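Local coordinates for protein putative metal-dependent hydrolase (Parabacteroides distasonis ATCC 8503, PDB 3KL7) that is probably a zinc-dependent hydrolase of the metallo-beta-lactamase superfamily, holding two zinc ions, though its natural substrate is not known, at residues A[69-74]-A[94-99]; A[122-127]-A[146-151]; A[130-135]-A[162-167]; A[174-179]-A[201-206]; A[181-186]-A[207-212]. All blocks are in the same frame, centred on the assembly; numbering follows the deposited sequence.

From the N terminus, interaction 1 comes first and is complete before the others begin: it joins strands 68-71 and 93-96 of the first sheet across helix 81-87. Interaction 2 pairs strands 123-128 and 146-152 of the second sheet, and its segments alternate with those of interaction 3, which ties the loops following strands 123-128 and 155-159. Interactions 4 and 5 cross in the same way, both using strand 204-208, with helix 190-200 between their segments. Interactions 1 and 2 meet where Ile71 O approaches Tyr148 OH, linking the two sheets. Interactions 1, 3 and 5 converge on the dizinc site, carrying His73, Asp162 and His209.

Interaction 1. Residues A[69-74]-A[94-99]; sequences ILITHE and IIANEN. With ZN (zinc ion), chain C.
Ile69 and Ile95 are joined in a parallel pairing between the two strands of a beta-alpha-beta unit, whose connecting helix is 81-87, in the first sheet of the metallo-beta-lactamase fold. Ile95 N donates to Ile69 O at 2.8 Å, and Ile71 N answers with a bond to Ile95 O at 2.9 Å. Beside this ladder Leu70 CD1 lies against Ile95 CG2 (3.8 Å), while Ile71 and Ala96 meet through their CB atoms.

Past the strands the chain enters the superfamily's HxHxDH sequence, whose first histidine is His73. Its NE2 binds a zinc ion at 2.3 Å, alongside His75, His140, Asp162 and a water. At the other side of the ring, ND1 donates to Thr72 OG1 at 3.0 Å, which fixes the ring's rotation; that hydroxyl is also paired with Asp52 OD2. Asn97, the N-cap of helix 98-104, has CG between the backbone N and the carbonyl carbon (chi1 69°), which brings its amide against Thr72 O and His73 CA; OD1 is bonded to Ser100 OG and ND2 to Arg144 O. Farther along, the Asn99 amide stands almost perpendicular to the Glu74 carboxylate (85°), and Asn99 ND2 meets Glu74 OE1 on the syn side at 2.9 Å.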
# COMPACT_ATOMS: atom_id res chain seq x y z
N ILE A 69 3.24 11.99 0.16
CA ILE A 69 4.01 10.79 0.50
C ILE A 69 3.31 10.06 1.63
O ILE A 69 3.08 10.62 2.70
CB ILE A 69 5.49 11.12 0.91
CG1 ILE A 69 6.20 11.89 -0.24
CG2 ILE A 69 6.28 9.79 1.31
CD1 ILE A 69 7.54 12.47 0.12
N LEU A 70 2.96 8.81 1.37
CA LEU A 70 2.29 7.96 2.34
C LEU A 70 3.30 6.97 2.93
O LEU A 70 3.92 6.22 2.19
CB LEU A 70 1.21 7.13 1.64
CG LEU A 70 -0.23 7.47 1.80
CD1 LEU A 70 -0.60 7.58 3.29
CD2 LEU A 70 -0.53 8.75 1.06
N ILE A 71 3.44 6.94 4.24
CA ILE A 71 4.24 5.90 4.90
C ILE A 71 3.35 4.97 5.72
O ILE A 71 2.60 5.42 6.60
CB ILE A 71 5.30 6.48 5.82
CG1 ILE A 71 6.14 7.53 5.10
CG2 ILE A 71 6.20 5.35 6.37
CD1 ILE A 71 6.70 7.05 3.77
N THR A 72 3.44 3.66 5.44
CA THR A 72 2.65 2.64 6.20
C THR A 72 3.27 2.35 7.59
O THR A 72 2.55 2.25 8.60
CB THR A 72 2.57 1.32 5.44
OG1 THR A 72 3.89 0.85 5.16
CG2 THR A 72 1.79 1.50 4.13
N HIS A 73 4.60 2.19 7.64
CA HIS A 73 5.28 1.95 8.92
C HIS A 73 6.77 2.18 8.81
O HIS A 73 7.28 2.45 7.72
CB HIS A 73 4.96 0.54 9.49
CG HIS A 73 5.49 -0.59 8.66
ND1 HIS A 73 5.06 -0.83 7.38
CD2 HIS A 73 6.39 -1.56 8.95
CE1 HIS A 73 5.69 -1.90 6.90
NE2 HIS A 73 6.50 -2.36 7.84
N GLU A 74 7.47 2.03 9.94
CA GLU A 74 8.81 2.60 10.14
C GLU A 74 10.00 1.74 9.67
O GLU A 74 11.11 2.22 9.64
CB GLU A 74 9.00 2.89 11.63
CG GLU A 74 9.28 1.66 12.47
CD GLU A 74 8.92 1.84 13.92
OE1 GLU A 74 7.72 1.70 14.27
OE2 GLU A 74 9.84 2.12 14.72
N ILE A 94 3.27 14.86 3.86
CA ILE A 94 3.61 13.49 4.26
C ILE A 94 2.51 12.99 5.22
O ILE A 94 2.21 13.66 6.20
CB ILE A 94 4.99 13.45 4.97
CG1 ILE A 94 6.08 13.95 4.01
CG2 ILE A 94 5.31 12.02 5.48
CD1 ILE A 94 7.46 14.13 4.66
N ILE A 95 1.90 11.84 4.91
CA ILE A 95 0.90 11.21 5.80
C ILE A 95 1.47 9.87 6.28
O ILE A 95 1.84 9.03 5.47
CB ILE A 95 -0.49 10.95 5.06
CG1 ILE A 95 -1.21 12.28 4.74
CG2 ILE A 95 -1.44 10.14 5.95
CD1 ILE A 95 -0.54 13.14 3.69
N ALA A 96 1.55 9.67 7.60
CA ALA A 96 2.29 8.50 8.15
C ALA A 96 1.71 7.99 9.47
O ALA A 96 0.89 8.66 10.09
CB ALA A 96 3.77 8.88 8.35
N ASN A 97 2.12 6.79 9.88
CA ASN A 97 1.79 6.31 11.20
C ASN A 97 2.63 7.09 12.20
O ASN A 97 3.58 7.74 11.82
CB ASN A 97 2.02 4.78 11.33
CG ASN A 97 3.49 4.39 11.28
OD1 ASN A 97 4.28 5.00 10.56
ND2 ASN A 97 3.87 3.35 12.06
N GLU A 98 2.26 7.02 13.46
CA GLU A 98 2.87 7.86 14.46
C GLU A 98 4.40 7.65 14.59
O GLU A 98 5.16 8.61 14.60
CB GLU A 98 2.19 7.66 15.80
CG GLU A 98 2.93 8.31 16.97
CD GLU A 98 2.11 8.37 18.25
OE1 GLU A 98 1.04 7.75 18.31
OE2 GLU A 98 2.54 9.05 19.20
N ASN A 99 4.84 6.40 14.67
CA ASN A 99 6.26 6.12 14.83
C ASN A 99 7.11 6.65 13.66
O ASN A 99 8.23 7.13 13.88
CB ASN A 99 6.51 4.63 15.01
CG ASN A 99 6.20 4.17 16.38
OD1 ASN A 99 5.69 4.92 17.20
ND2 ASN A 99 6.50 2.92 16.66
ZN ZN C . 7.62 -4.35 7.95
O HOH W 1 9.16 -4.12 6.62

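Interaction 2. Residues A[122-127]-A[146-151]; sequences MKIEAV and NGYILT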
# COMPACT_ATOMS: atom_id res chain seq x y z
N MSE A 122 -8.39 13.01 -2.85
CA MSE A 122 -8.03 11.68 -2.35
C MSE A 122 -8.34 11.54 -0.88
O MSE A 122 -7.64 12.11 -0.03
CB MSE A 122 -6.55 11.40 -2.57
CG MSE A 122 -6.13 10.01 -2.09
SE MSE A 122 -4.29 9.66 -2.27
CE MSE A 122 -3.66 10.74 -0.83
N LYS A 123 -9.39 10.76 -0.58
CA LYS A 123 -9.76 10.47 0.80
C LYS A 123 -8.86 9.38 1.28
O LYS A 123 -8.56 8.45 0.54
CB LYS A 123 -11.24 10.04 0.89
CG LYS A 123 -11.67 9.58 2.29
CD LYS A 123 -13.18 9.35 2.37
CE LYS A 123 -13.59 8.05 1.67
NZ LYS A 123 -15.00 7.67 1.96
N ILE A 124 -8.40 9.49 2.53
CA ILE A 124 -7.56 8.46 3.13
C ILE A 124 -8.23 7.89 4.36
O ILE A 124 -8.73 8.62 5.20
CB ILE A 124 -6.17 9.01 3.60
CG1 ILE A 124 -5.51 9.86 2.52
CG2 ILE A 124 -5.26 7.89 3.97
CD1 ILE A 124 -4.20 10.55 3.01
N GLU A 125 -8.22 6.57 4.47
CA GLU A 125 -8.61 5.91 5.70
C GLU A 125 -7.47 5.02 6.15
O GLU A 125 -6.92 4.28 5.36
CB GLU A 125 -9.91 5.08 5.48
CG GLU A 125 -11.05 5.92 4.89
CD GLU A 125 -12.19 5.09 4.34
OE1 GLU A 125 -13.03 4.64 5.15
OE2 GLU A 125 -12.24 4.91 3.09
N ALA A 126 -7.10 5.13 7.41
CA ALA A 126 -6.07 4.28 7.98
C ALA A 126 -6.72 3.06 8.65
O ALA A 126 -7.63 3.19 9.49
CB ALA A 126 -5.18 5.06 8.99
N VAL A 127 -6.24 1.89 8.28
CA VAL A 127 -6.78 0.66 8.78
C VAL A 127 -5.63 -0.16 9.41
O VAL A 127 -4.46 0.15 9.18
CB VAL A 127 -7.48 -0.14 7.65
CG1 VAL A 127 -8.79 0.59 7.21
CG2 VAL A 127 -6.54 -0.33 6.46
N ASN A 146 -0.04 1.13 9.90
CA ASN A 146 -1.24 1.40 9.09
C ASN A 146 -1.24 0.70 7.79
O ASN A 146 -0.21 0.58 7.13
CB ASN A 146 -1.34 2.91 8.76
CG ASN A 146 -1.63 3.76 9.96
OD1 ASN A 146 -2.25 3.32 10.95
ND2 ASN A 146 -1.18 5.01 9.90
N GLY A 147 -2.40 0.23 7.40
CA GLY A 147 -2.71 0.09 5.98
C GLY A 147 -3.52 1.35 5.63
O GLY A 147 -3.94 2.06 6.54
N TYR A 148 -3.73 1.61 4.33
CA TYR A 148 -4.52 2.79 3.86
C TYR A 148 -5.51 2.42 2.78
O TYR A 148 -5.23 1.61 1.94
CB TYR A 148 -3.59 3.88 3.29
CG TYR A 148 -2.62 4.38 4.28
CD1 TYR A 148 -3.05 5.13 5.37
CD2 TYR A 148 -1.27 4.09 4.16
CE1 TYR A 148 -2.15 5.58 6.30
CE2 TYR A 148 -0.38 4.54 5.08
CZ TYR A 148 -0.82 5.29 6.17
OH TYR A 148 0.08 5.73 7.11
N ILE A 149 -6.70 3.02 2.84
CA ILE A 149 -7.64 2.96 1.75
C ILE A 149 -7.67 4.35 1.15
O ILE A 149 -7.96 5.33 1.85
CB ILE A 149 -9.09 2.57 2.21
CG1 ILE A 149 -9.08 1.33 3.09
CG2 ILE A 149 -10.00 2.36 1.02
CD1 ILE A 149 -10.47 1.01 3.67
N LEU A 150 -7.36 4.44 -0.13
CA LEU A 150 -7.29 5.68 -0.85
C LEU A 150 -8.42 5.71 -1.80
O LEU A 150 -8.58 4.79 -2.61
CB LEU A 150 -5.98 5.77 -1.61
CG LEU A 150 -4.76 5.54 -0.74
CD1 LEU A 150 -3.50 5.55 -1.59
CD2 LEU A 150 -4.73 6.61 0.34
N THR A 151 -9.24 6.75 -1.73
CA THR A 151 -10.40 6.85 -2.59
C THR A 151 -10.23 8.03 -3.57
O THR A 151 -10.02 9.15 -3.16
CB THR A 151 -11.70 7.03 -1.77
OG1 THR A 151 -11.81 5.95 -0.80
CG2 THR A 151 -12.94 7.03 -2.69
O HOH W 2 -10.53 6.18 1.48
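Ile149 O is approached twice: Glu125 N donates to it at 2.9 Å, and a water lies 2.7 Å from it. The same water sits 2.7 Å from Glu125 OE2 and 2.6 Å from Thr151 OG1, so it bridges the side chains on one face to the backbone beneath them. Glu125 OE2 also has a salt bridge to Arg156, a residue of the next strand. Ile149 N returns a bond to Glu125 O, and the rest of the ladder follows: Lys123 pairs with Thr151 and Val127 with Gly147, each by two bonds. This is an antiparallel pair within the second sheet of the metallo-beta-lactamase fold, the strands crossing at 150°. Val127 CG1 packs across the end of Ile149 at CD1 (3.9 Å).

On the face of Ile124 and Tyr148 the contact is apolar. Ile124 CG2, held anti to the backbone N, touches both Tyr148 CD1 (3.8 Å) and Leu150 CD2 (3.9 Å), while the selenomethionine side chain of Met122 lies alongside Leu150, its SE against CD2. Asn146 ND2 donates to Tyr148 OH at 3.1 Å and also bonds to Leu110 O; the tyrosine hydroxyl in turn reaches Ile71 O of the first sheet.

Interaction 3. Residues A[130-135]-A[162-167]; sequences YNTTPG and DTEDIP. With ZN (zinc ion), chain C; ZN (zinc ion), chain D.
Glu164 OE1 takes three N-H groups at once: Thr132 N at 2.8 Å, Thr133 N at 3.0 Å and Asn131 ND2 at 3.0 Å. Each donor stands well out of the carboxylate plane, Asn131 ND2 (its amide turned 58° to it) on one face and the two backbone groups on the other, which probably stabilises the buried charge. Gln192 NE2 bonds the other oxygen, OE2. Glu164 N adds a backbone bond to Tyr130 O at 3.0 Å.

These are two of the loops that carry the dizinc site of the metallo-beta-lactamase fold. Asp162 OD2 bridges the metals, 2.1 Å from one zinc ion and 2.3 Å from the other, and second-shell Asn131 OD1 accepts from ND1 of the zinc ligand His140.

Outward of this, Ile166 CG2, set anti to the carbonyl carbon, sits over the centre of the Tyr130 ring, 3.6 Å from the centroid, and also touches Thr132 CG2. Tyr130 OH passes beside Pro167 CD (3.6 Å) and bonds to Glu168 OE1.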
# COMPACT_ATOMS: atom_id res chain seq x y z
N TYR A 130 -1.11 -5.76 11.00
CA TYR A 130 -0.29 -6.42 12.05
C TYR A 130 -0.24 -7.95 11.90
O TYR A 130 -1.02 -8.56 11.14
CB TYR A 130 -0.84 -6.09 13.44
CG TYR A 130 -2.27 -6.55 13.66
CD1 TYR A 130 -3.34 -5.76 13.23
CD2 TYR A 130 -2.56 -7.76 14.30
CE1 TYR A 130 -4.66 -6.17 13.42
CE2 TYR A 130 -3.86 -8.18 14.49
CZ TYR A 130 -4.92 -7.37 14.04
OH TYR A 130 -6.23 -7.78 14.23
N ASN A 131 0.68 -8.56 12.64
CA ASN A 131 0.90 -10.00 12.57
C ASN A 131 -0.02 -10.72 13.53
O ASN A 131 -0.29 -10.24 14.63
CB ASN A 131 2.36 -10.33 12.91
CG ASN A 131 3.32 -9.99 11.78
OD1 ASN A 131 3.95 -8.91 11.78
ND2 ASN A 131 3.43 -10.89 10.79
N THR A 132 -0.52 -11.87 13.12
CA THR A 132 -1.41 -12.66 13.97
C THR A 132 -0.72 -13.93 14.51
O THR A 132 -1.11 -14.46 15.54
CB THR A 132 -2.65 -13.04 13.21
OG1 THR A 132 -2.27 -13.73 12.01
CG2 THR A 132 -3.43 -11.77 12.81
N THR A 133 0.33 -14.40 13.81
CA THR A 133 1.05 -15.61 14.23
C THR A 133 1.79 -15.38 15.56
O THR A 133 2.51 -14.40 15.72
CB THR A 133 2.09 -16.05 13.15
OG1 THR A 133 1.44 -16.24 11.92
CG2 THR A 133 2.77 -17.33 13.55
N PRO A 134 1.60 -16.29 16.52
CA PRO A 134 2.28 -16.13 17.81
C PRO A 134 3.76 -15.86 17.63
O PRO A 134 4.41 -16.53 16.85
CB PRO A 134 2.06 -17.50 18.48
CG PRO A 134 0.81 -18.02 17.89
CD PRO A 134 0.80 -17.53 16.46
N GLY A 135 4.29 -14.87 18.33
CA GLY A 135 5.71 -14.53 18.24
C GLY A 135 6.09 -13.54 17.12
O GLY A 135 7.19 -12.97 17.13
N ASP A 162 2.32 -3.94 5.79
CA ASP A 162 2.79 -5.25 6.29
C ASP A 162 1.83 -5.83 7.34
O ASP A 162 1.69 -5.28 8.42
CB ASP A 162 4.22 -5.15 6.84
CG ASP A 162 5.28 -5.04 5.73
OD1 ASP A 162 4.89 -5.10 4.51
OD2 ASP A 162 6.47 -4.91 6.05
N THR A 163 1.18 -6.94 7.00
CA THR A 163 0.14 -7.52 7.83
C THR A 163 -0.04 -9.01 7.53
O THR A 163 0.48 -9.53 6.57
CB THR A 163 -1.20 -6.81 7.58
OG1 THR A 163 -2.23 -7.36 8.44
CG2 THR A 163 -1.61 -6.93 6.10
N GLU A 164 -0.77 -9.70 8.38
CA GLU A 164 -1.21 -11.05 8.07
C GLU A 164 -2.72 -10.99 7.78
O GLU A 164 -3.29 -9.89 7.66
CB GLU A 164 -0.85 -12.02 9.24
CG GLU A 164 0.59 -12.60 9.09
CD GLU A 164 1.01 -13.49 10.24
OE1 GLU A 164 1.30 -12.96 11.34
OE2 GLU A 164 1.08 -14.75 10.03
N ASP A 165 -3.36 -12.15 7.65
CA ASP A 165 -4.79 -12.20 7.32
C ASP A 165 -5.63 -11.87 8.54
O ASP A 165 -6.30 -12.74 9.10
CB ASP A 165 -5.18 -13.57 6.75
CG ASP A 165 -4.76 -14.73 7.66
OD1 ASP A 165 -3.64 -14.68 8.22
OD2 ASP A 165 -5.54 -15.69 7.80
N ILE A 166 -5.61 -10.61 8.92
CA ILE A 166 -6.25 -10.18 10.16
C ILE A 166 -7.77 -10.12 9.99
O ILE A 166 -8.27 -9.94 8.87
CB ILE A 166 -5.71 -8.81 10.62
CG1 ILE A 166 -5.93 -7.72 9.53
CG2 ILE A 166 -4.25 -8.92 10.95
CD1 ILE A 166 -5.66 -6.31 10.03
N PRO A 167 -8.52 -10.29 11.12
CA PRO A 167 -10.00 -10.35 11.07
C PRO A 167 -10.67 -9.05 10.65
O PRO A 167 -11.82 -9.07 10.21
CB PRO A 167 -10.40 -10.72 12.53
CG PRO A 167 -9.28 -10.29 13.35
CD PRO A 167 -8.02 -10.44 12.50
ZN ZN C . 7.62 -4.35 7.95
ZN ZN D . 8.21 -4.75 4.89
O HOH W 1 9.16 -4.12 6.62

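Interaction 4. Residues A[174-179]-A[201-206]; sequences DIDIAF and SPKILY
Phe179 and Tyr206 sit side by side on neighbouring parallel strands of a beta-alpha-beta unit, crossed over by helix 190-200, in the second sheet of the metallo-beta-lactamase fold. Their ring planes are 10° apart but offset, with little of one ring above the other and centroids 5.0 Å apart; Phe179 CE2 falls on Tyr206 CB at 3.5 Å. Tyr206 CG lies anti to the carbonyl carbon (chi1 -70°), which lays its ring beside Phe179, and Ile177 CG2 closes on the ring's edge, in plane, at Tyr206 CD2 (3.7 Å). Phe22 of the edge strand 19-23 touches this face, and Tyr206 OH bonds to Asp20 of that strand and to Arg230.

On the other face Ala178 CB meets Pro202 CB (3.8 Å), and Phe200, ending helix 190-200, packs on the alanine too. The backbone sets the register: Tyr206 N donates to Ala178 O at 2.8 Å, Ala178 N to Ile204 O, and Ile204 N to Asp176 O, while the bond from Lys203 N to Ile175 O is weak. Farther out, the extended Lys203 runs alongside Asp176, whose OD2 bonds to Arg156 N. Lys203 NZ makes a salt bridge to Asp176 OD1, from above the carboxylate plane, at 3.2 Å.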
# COMPACT_ATOMS: atom_id res chain seq x y z
N ASP A 174 -16.21 -2.54 -0.56
CA ASP A 174 -16.16 -1.90 -1.87
C ASP A 174 -14.75 -1.53 -2.33
O ASP A 174 -14.52 -0.40 -2.82
CB ASP A 174 -17.06 -0.69 -1.87
CG ASP A 174 -18.52 -1.04 -1.57
OD1 ASP A 174 -19.06 -1.94 -2.25
OD2 ASP A 174 -19.13 -0.43 -0.66
N ILE A 175 -13.82 -2.46 -2.17
CA ILE A 175 -12.45 -2.23 -2.60
C ILE A 175 -12.31 -2.61 -4.07
O ILE A 175 -12.59 -3.73 -4.45
CB ILE A 175 -11.45 -3.01 -1.73
CG1 ILE A 175 -11.58 -2.59 -0.24
CG2 ILE A 175 -10.03 -2.79 -2.23
CD1 ILE A 175 -11.17 -1.12 0.07
N ASP A 176 -11.92 -1.65 -4.90
CA ASP A 176 -11.70 -1.91 -6.33
C ASP A 176 -10.33 -2.58 -6.56
O ASP A 176 -10.21 -3.51 -7.34
CB ASP A 176 -11.78 -0.60 -7.13
CG ASP A 176 -13.18 -0.02 -7.17
OD1 ASP A 176 -14.01 -0.49 -8.00
OD2 ASP A 176 -13.46 0.92 -6.38
N ILE A 177 -9.31 -2.07 -5.89
CA ILE A 177 -7.92 -2.55 -6.09
C ILE A 177 -7.24 -2.76 -4.75
O ILE A 177 -7.31 -1.93 -3.89
CB ILE A 177 -7.07 -1.53 -6.90
CG1 ILE A 177 -7.69 -1.28 -8.29
CG2 ILE A 177 -5.60 -2.04 -7.04
CD1 ILE A 177 -7.36 0.09 -8.90
N ALA A 178 -6.59 -3.90 -4.58
CA ALA A 178 -5.94 -4.19 -3.32
C ALA A 178 -4.54 -4.66 -3.52
O ALA A 178 -4.26 -5.42 -4.43
CB ALA A 178 -6.76 -5.23 -2.50
N PHE A 179 -3.67 -4.20 -2.66
CA PHE A 179 -2.32 -4.69 -2.58
C PHE A 179 -2.16 -5.41 -1.26
O PHE A 179 -2.29 -4.81 -0.21
CB PHE A 179 -1.32 -3.52 -2.69
CG PHE A 179 -1.36 -2.81 -4.03
CD1 PHE A 179 -2.35 -1.86 -4.29
CD2 PHE A 179 -0.44 -3.10 -5.01
CE1 PHE A 179 -2.40 -1.23 -5.51
CE2 PHE A 179 -0.49 -2.47 -6.22
CZ PHE A 179 -1.47 -1.53 -6.48
N SER A 201 -13.07 -9.62 -0.98
CA SER A 201 -13.33 -9.72 -2.43
C SER A 201 -13.02 -8.49 -3.22
O SER A 201 -13.92 -7.89 -3.82
CB SER A 201 -14.80 -10.09 -2.67
OG SER A 201 -15.05 -11.41 -2.28
N PRO A 202 -11.75 -8.08 -3.25
CA PRO A 202 -11.41 -6.98 -4.12
C PRO A 202 -11.59 -7.39 -5.57
O PRO A 202 -11.42 -8.57 -5.91
CB PRO A 202 -9.96 -6.71 -3.80
CG PRO A 202 -9.44 -7.98 -3.24
CD PRO A 202 -10.58 -8.60 -2.53
N LYS A 203 -11.95 -6.44 -6.43
CA LYS A 203 -12.11 -6.73 -7.80
C LYS A 203 -10.76 -7.07 -8.43
O LYS A 203 -10.65 -7.99 -9.21
CB LYS A 203 -12.78 -5.57 -8.49
CG LYS A 203 -14.24 -5.37 -8.07
CD LYS A 203 -14.72 -3.99 -8.40
CE LYS A 203 -16.22 -3.86 -8.19
NZ LYS A 203 -16.60 -2.41 -8.14
N ILE A 204 -9.73 -6.31 -8.06
CA ILE A 204 -8.39 -6.51 -8.61
C ILE A 204 -7.41 -6.67 -7.48
O ILE A 204 -7.44 -5.90 -6.54
CB ILE A 204 -7.98 -5.33 -9.50
CG1 ILE A 204 -8.80 -5.38 -10.79
CG2 ILE A 204 -6.47 -5.37 -9.81
CD1 ILE A 204 -9.01 -4.07 -11.42
N LEU A 205 -6.54 -7.69 -7.56
CA LEU A 205 -5.57 -7.96 -6.48
C LEU A 205 -4.17 -7.99 -7.01
O LEU A 205 -3.84 -8.83 -7.84
CB LEU A 205 -5.89 -9.31 -5.77
CG LEU A 205 -4.84 -9.79 -4.69
CD1 LEU A 205 -4.85 -8.89 -3.50
CD2 LEU A 205 -5.09 -11.25 -4.25
N TYR A 206 -3.33 -7.08 -6.52
CA TYR A 206 -1.90 -7.12 -6.81
C TYR A 206 -1.14 -7.65 -5.59
O TYR A 206 -0.96 -6.92 -4.60
CB TYR A 206 -1.36 -5.70 -7.10
CG TYR A 206 -1.82 -5.06 -8.40
CD1 TYR A 206 -1.15 -5.31 -9.58
CD2 TYR A 206 -2.89 -4.18 -8.43
CE1 TYR A 206 -1.56 -4.72 -10.77
CE2 TYR A 206 -3.30 -3.58 -9.61
CZ TYR A 206 -2.63 -3.86 -10.77
OH TYR A 206 -3.03 -3.27 -11.95
O HOH W 3 -15.39 -5.23 -4.17

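Interaction 5. Residues A[181-186]-A[207-212]; sequences PVNQPY and PYHYGD. With ZN (zinc ion), chain D.
Pro181 and Tyr208 form a single parallel bridge where their strands run out, Val182 N donating to Tyr208 O at 3.1 Å. Pro181 CA makes a CA-H...O contact to the same Tyr208 O, 3.1 Å away. Beyond it His209 takes positive phi (51°), and Val182 O lies close to Tyr210 CA. The Pro181 ring runs beside Tyr208, whose edge meets Pro181 N; Tyr208 OH is bonded to Gly161 N.

The turn delivers a ligand of the dizinc site of the metallo-beta-lactamase fold: His209 NE2 binds one zinc ion at 2.2 Å, with Asp77, His78, Asp162 and a water as further ligands. His209 CG lies anti to the backbone N (chi1 -168°), which turns ND1 toward Asn183, with His209 CB resting near Pro181 CB. His209 ND1 makes a weak, bent bond to Asn183 OD1 at 3.0 Å, the amide plane 89° from the ring, and Thr187 OG1 bonds to OD1 as well. Val182 packs its CB on Tyr210 CB (4.0 Å) and its CG2 on Pro207 CB (4.1 Å).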
# COMPACT_ATOMS: atom_id res chain seq x y z
N PRO A 181 0.51 -8.04 1.02
CA PRO A 181 1.91 -8.49 1.19
C PRO A 181 2.04 -9.99 1.38
O PRO A 181 1.37 -10.56 2.23
CB PRO A 181 2.34 -7.78 2.47
CG PRO A 181 1.11 -7.67 3.24
CD PRO A 181 0.03 -7.36 2.23
N VAL A 182 2.94 -10.61 0.60
CA VAL A 182 3.04 -12.04 0.56
C VAL A 182 4.52 -12.49 0.62
O VAL A 182 5.07 -13.02 -0.37
CB VAL A 182 2.37 -12.61 -0.75
CG1 VAL A 182 2.17 -14.09 -0.65
CG2 VAL A 182 1.00 -11.87 -1.05
N ASN A 183 5.16 -12.27 1.77
CA ASN A 183 6.48 -12.82 2.01
C ASN A 183 6.62 -13.39 3.41
O ASN A 183 5.82 -13.08 4.27
CB ASN A 183 7.60 -11.80 1.70
CG ASN A 183 7.68 -10.67 2.70
OD1 ASN A 183 6.68 -10.31 3.33
ND2 ASN A 183 8.85 -10.11 2.84
N GLN A 184 7.62 -14.24 3.62
CA GLN A 184 7.80 -14.88 4.88
C GLN A 184 9.20 -14.59 5.47
O GLN A 184 10.16 -14.45 4.74
CB GLN A 184 7.58 -16.38 4.74
CG GLN A 184 6.09 -16.75 4.64
CD GLN A 184 5.35 -16.57 5.96
OE1 GLN A 184 5.50 -17.40 6.88
NE2 GLN A 184 4.56 -15.48 6.08
N PRO A 185 9.29 -14.48 6.82
CA PRO A 185 8.19 -14.67 7.78
C PRO A 185 7.40 -13.37 8.12
O PRO A 185 6.54 -13.39 8.99
CB PRO A 185 8.90 -15.18 9.00
CG PRO A 185 10.27 -14.48 8.95
CD PRO A 185 10.56 -14.19 7.51
N TYR A 186 7.70 -12.30 7.44
CA TYR A 186 7.25 -10.97 7.85
C TYR A 186 5.74 -10.71 7.62
O TYR A 186 5.10 -10.09 8.44
CB TYR A 186 8.09 -9.91 7.13
CG TYR A 186 9.57 -10.15 7.28
CD1 TYR A 186 10.19 -9.99 8.51
CD2 TYR A 186 10.34 -10.57 6.21
CE1 TYR A 186 11.56 -10.23 8.66
CE2 TYR A 186 11.73 -10.81 6.35
CZ TYR A 186 12.31 -10.64 7.58
OH TYR A 186 13.65 -10.86 7.74
N PRO A 207 -0.68 -8.91 -5.65
CA PRO A 207 0.26 -9.28 -4.63
C PRO A 207 1.49 -8.38 -4.68
O PRO A 207 2.03 -8.11 -5.76
CB PRO A 207 0.65 -10.72 -5.00
CG PRO A 207 0.20 -10.90 -6.37
CD PRO A 207 -0.96 -10.03 -6.55
N TYR A 208 1.94 -7.90 -3.53
CA TYR A 208 3.16 -7.12 -3.49
C TYR A 208 4.00 -7.45 -2.27
O TYR A 208 3.62 -8.32 -1.44
CB TYR A 208 2.84 -5.62 -3.67
CG TYR A 208 2.49 -4.80 -2.42
CD1 TYR A 208 1.92 -5.39 -1.28
CD2 TYR A 208 2.67 -3.43 -2.41
CE1 TYR A 208 1.59 -4.64 -0.17
CE2 TYR A 208 2.35 -2.67 -1.32
CZ TYR A 208 1.81 -3.26 -0.20
OH TYR A 208 1.49 -2.47 0.91
N HIS A 209 5.16 -6.82 -2.16
CA HIS A 209 6.03 -7.07 -1.02
C HIS A 209 6.21 -8.60 -0.89
O HIS A 209 6.15 -9.15 0.22
CB HIS A 209 5.37 -6.47 0.27
CG HIS A 209 6.28 -6.40 1.47
ND1 HIS A 209 6.41 -7.43 2.37
CD2 HIS A 209 7.05 -5.39 1.96
CE1 HIS A 209 7.24 -7.08 3.34
NE2 HIS A 209 7.64 -5.84 3.11
N TYR A 210 6.46 -9.29 -2.03
CA TYR A 210 6.47 -10.78 -2.01
C TYR A 210 7.82 -11.48 -2.08
O TYR A 210 7.89 -12.71 -2.12
CB TYR A 210 5.47 -11.39 -3.02
CG TYR A 210 5.73 -11.14 -4.52
CD1 TYR A 210 6.58 -11.96 -5.24
CD2 TYR A 210 5.08 -10.14 -5.20
CE1 TYR A 210 6.79 -11.77 -6.58
CE2 TYR A 210 5.29 -9.94 -6.54
CZ TYR A 210 6.14 -10.76 -7.23
OH TYR A 210 6.35 -10.57 -8.58
N GLY A 211 8.90 -10.70 -2.06
CA GLY A 211 10.26 -11.27 -2.04
C GLY A 211 10.47 -12.41 -3.01
O GLY A 211 10.15 -12.30 -4.19
N ASP A 212 11.00 -13.54 -2.51
CA ASP A 212 11.25 -14.73 -3.35
C ASP A 212 10.05 -15.69 -3.43
O ASP A 212 10.19 -16.78 -3.94
CB ASP A 212 12.46 -15.51 -2.81
CG ASP A 212 13.68 -14.68 -2.69
OD1 ASP A 212 14.03 -13.99 -3.69
OD2 ASP A 212 14.31 -14.73 -1.61
ZN ZN D . 8.21 -4.75 4.89
O HOH W 1 9.16 -4.12 6.62